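Local atomic coordinates of epidermal growth factor receptor pathway substrate 8-like protein 1 (Mus musculus, PDB entry 2CY4), a protein that probably takes part in signalling downstream of the epidermal growth factor receptor, through a phosphotyrosine-binding domain. Residues Phe19-Glu24 with Ala105-His110. Numbering follows the deposited sequence.
Sequences FCLGEE and AQPDVH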
loop_
_atom_site.group_PDB
_atom_site.type_symbol
_atom_site.label_atom_id
_atom_site.label_comp_id
_atom_site.label_asym_id
_atom_site.label_seq_id
_atom_site.Cartn_x
_atom_site.Cartn_y
_atom_site.Cartn_z
ATOM N N PHE A 19 -1.762 1.608 -8.514
ATOM C CA PHE A 19 -2.971 0.743 -8.518
ATOM C C PHE A 19 -2.505 -0.716 -8.398
ATOM O O PHE A 19 -1.346 -1.063 -8.738
ATOM C CB PHE A 19 -3.859 0.924 -9.791
ATOM C CG PHE A 19 -3.123 0.707 -11.120
ATOM C CD1 PHE A 19 -2.917 -0.592 -11.608
ATOM C CD2 PHE A 19 -2.696 1.791 -11.902
ATOM C CE1 PHE A 19 -2.309 -0.834 -12.838
ATOM C CE2 PHE A 19 -2.085 1.577 -13.143
ATOM C CZ PHE A 19 -1.886 0.224 -13.617
ATOM N N CYS A 20 -3.393 -1.569 -7.898
ATOM C CA CYS A 20 -3.063 -2.981 -7.740
ATOM C C CYS A 20 -3.295 -3.776 -9.001
ATOM O O CYS A 20 -4.155 -3.427 -9.796
ATOM C CB CYS A 20 -3.946 -3.629 -6.658
ATOM S SG CYS A 20 -4.212 -2.421 -5.353
ATOM N N LEU A 21 -2.504 -4.838 -9.151
ATOM C CA LEU A 21 -2.655 -5.818 -10.200
ATOM C C LEU A 21 -3.457 -6.964 -9.536
ATOM O O LEU A 21 -2.881 -7.857 -8.887
ATOM C CB LEU A 21 -1.281 -6.331 -10.618
ATOM C CG LEU A 21 -0.400 -5.215 -11.220
ATOM C CD1 LEU A 21 1.013 -5.733 -11.528
ATOM C CD2 LEU A 21 -1.049 -4.647 -12.464
ATOM N N GLY A 22 -4.776 -6.933 -9.684
ATOM C CA GLY A 22 -5.597 -7.987 -9.125
ATOM C C GLY A 22 -5.465 -9.180 -10.019
ATOM O O GLY A 22 -4.537 -9.255 -10.818
ATOM N N GLU A 23 -6.363 -10.139 -9.871
ATOM C CA GLU A 23 -6.323 -11.289 -10.763
ATOM C C GLU A 23 -7.419 -11.090 -11.823
ATOM O O GLU A 23 -7.445 -11.775 -12.853
ATOM C CB GLU A 23 -6.507 -12.607 -9.987
ATOM C CG GLU A 23 -5.347 -12.946 -9.032
ATOM C CD GLU A 23 -5.380 -14.405 -8.534
ATOM O OE1 GLU A 23 -6.490 -14.921 -8.259
ATOM O OE2 GLU A 23 -4.302 -15.037 -8.399
ATOM N N GLU A 24 -8.293 -10.107 -11.580
ATOM C CA GLU A 24 -9.386 -9.805 -12.499
ATOM C C GLU A 24 -9.597 -8.321 -12.776
ATOM O O GLU A 24 -10.586 -7.750 -12.349
ATOM C CB GLU A 24 -10.681 -10.373 -11.952
ATOM C CG GLU A 24 -10.643 -11.859 -11.721
ATOM C CD GLU A 24 -12.031 -12.424 -11.488
ATOM O OE1 GLU A 24 -12.691 -11.956 -10.517
ATOM O OE2 GLU A 24 -12.446 -13.319 -12.278
ATOM N N ALA A 105 -1.435 -8.830 -0.610
ATOM C CA ALA A 105 -1.867 -9.972 -1.404
ATOM C C ALA A 105 -1.502 -9.814 -2.889
ATOM O O ALA A 105 -1.313 -10.776 -3.571
ATOM C CB ALA A 105 -3.388 -10.124 -1.282
ATOM N N GLN A 106 -1.460 -8.593 -3.409
ATOM C CA GLN A 106 -1.209 -8.422 -4.813
ATOM C C GLN A 106 -0.073 -7.417 -5.047
ATOM O O GLN A 106 0.269 -6.627 -4.181
ATOM C CB GLN A 106 -2.481 -7.929 -5.482
ATOM C CG GLN A 106 -3.775 -8.803 -5.255
ATOM C CD GLN A 106 -5.052 -8.107 -4.566
ATOM O OE1 GLN A 106 -4.976 -7.218 -3.692
ATOM N NE2 GLN A 106 -6.221 -8.568 -4.958
ATOM N N PRO A 107 0.568 -7.493 -6.207
ATOM C CA PRO A 107 1.639 -6.527 -6.475
ATOM C C PRO A 107 0.970 -5.195 -6.958
ATOM O O PRO A 107 -0.250 -5.139 -7.237
ATOM C CB PRO A 107 2.521 -7.278 -7.522
ATOM C CG PRO A 107 1.545 -8.155 -8.241
ATOM C CD PRO A 107 0.599 -8.636 -7.152
ATOM N N ASP A 108 1.745 -4.121 -6.992
ATOM C CA ASP A 108 1.227 -2.799 -7.396
ATOM C C ASP A 108 2.019 -2.193 -8.548
ATOM O O ASP A 108 3.220 -2.389 -8.688
ATOM C CB ASP A 108 1.375 -1.764 -6.268
ATOM C CG ASP A 108 0.596 -2.118 -5.060
ATOM O OD1 ASP A 108 -0.629 -2.263 -5.291
ATOM O OD2 ASP A 108 1.207 -2.243 -3.940
ATOM N N VAL A 109 1.331 -1.361 -9.305
ATOM C CA VAL A 109 1.987 -0.625 -10.366
ATOM C C VAL A 109 2.087 0.846 -9.938
ATOM O O VAL A 109 1.102 1.413 -9.441
ATOM C CB VAL A 109 1.147 -0.620 -11.618
ATOM C CG1 VAL A 109 1.677 0.482 -12.616
ATOM C CG2 VAL A 109 1.195 -1.993 -12.222
ATOM N N HIS A 110 3.238 1.491 -10.141
ATOM C CA HIS A 110 3.338 2.918 -9.785
ATOM C C HIS A 110 3.853 3.672 -10.984
ATOM O O HIS A 110 4.796 3.213 -11.615
ATOM C CB HIS A 110 4.362 3.210 -8.695
ATOM C CG HIS A 110 4.217 2.412 -7.435
ATOM N ND1 HIS A 110 3.292 2.733 -6.453
ATOM C CD2 HIS A 110 4.823 1.288 -7.015
ATOM C CE1 HIS A 110 3.334 1.831 -5.498
ATOM N NE2 HIS A 110 4.250 0.930 -5.805
#
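V109 CB sits over one face of the F19 ring, 3.9 Å from its centroid and offset toward the rim, in a CH-pi contact. With F19 CG between the backbone N and the carbonyl carbon (chi1 56°), the ring is carried alongside V109. CG1 of V109 reaches F19 CZ, while CG2 presses tightly on L21 CD2 at 3.5 Å; L21 CD1 also meets P107 CG. An alanine in place of F19 would probably open a gap over V109 and leave K36, its cation-pi partner, without a ring. Behind these side chains, the backbones of F19 and V109 form an antiparallel hydrogen-bonded pair: V109 N meets F19 O at 2.8 Å, nearly straight, and F19 N meets V109 O at 3.0 Å. These bonds tie the end of strand 9-20 to the early part of strand 108-113, its neighbour in the antiparallel sheet of this PH-like phosphotyrosine-binding domain. Just past the strand end, L21 N gives a further, nearly straight bond to P107 O at 3.0 Å. On the other sheet face, C20 and D108 form a non-hydrogen-bonded pair, with C20 SG 3.6 Å from D108 OD1. Here the second subunit takes over: C20 is disulfide-bonded to C20 of that subunit, whose R104 forms a salt bridge with D108 OD2, and Q106 OE1 accepts a hydrogen bond from its C20 N.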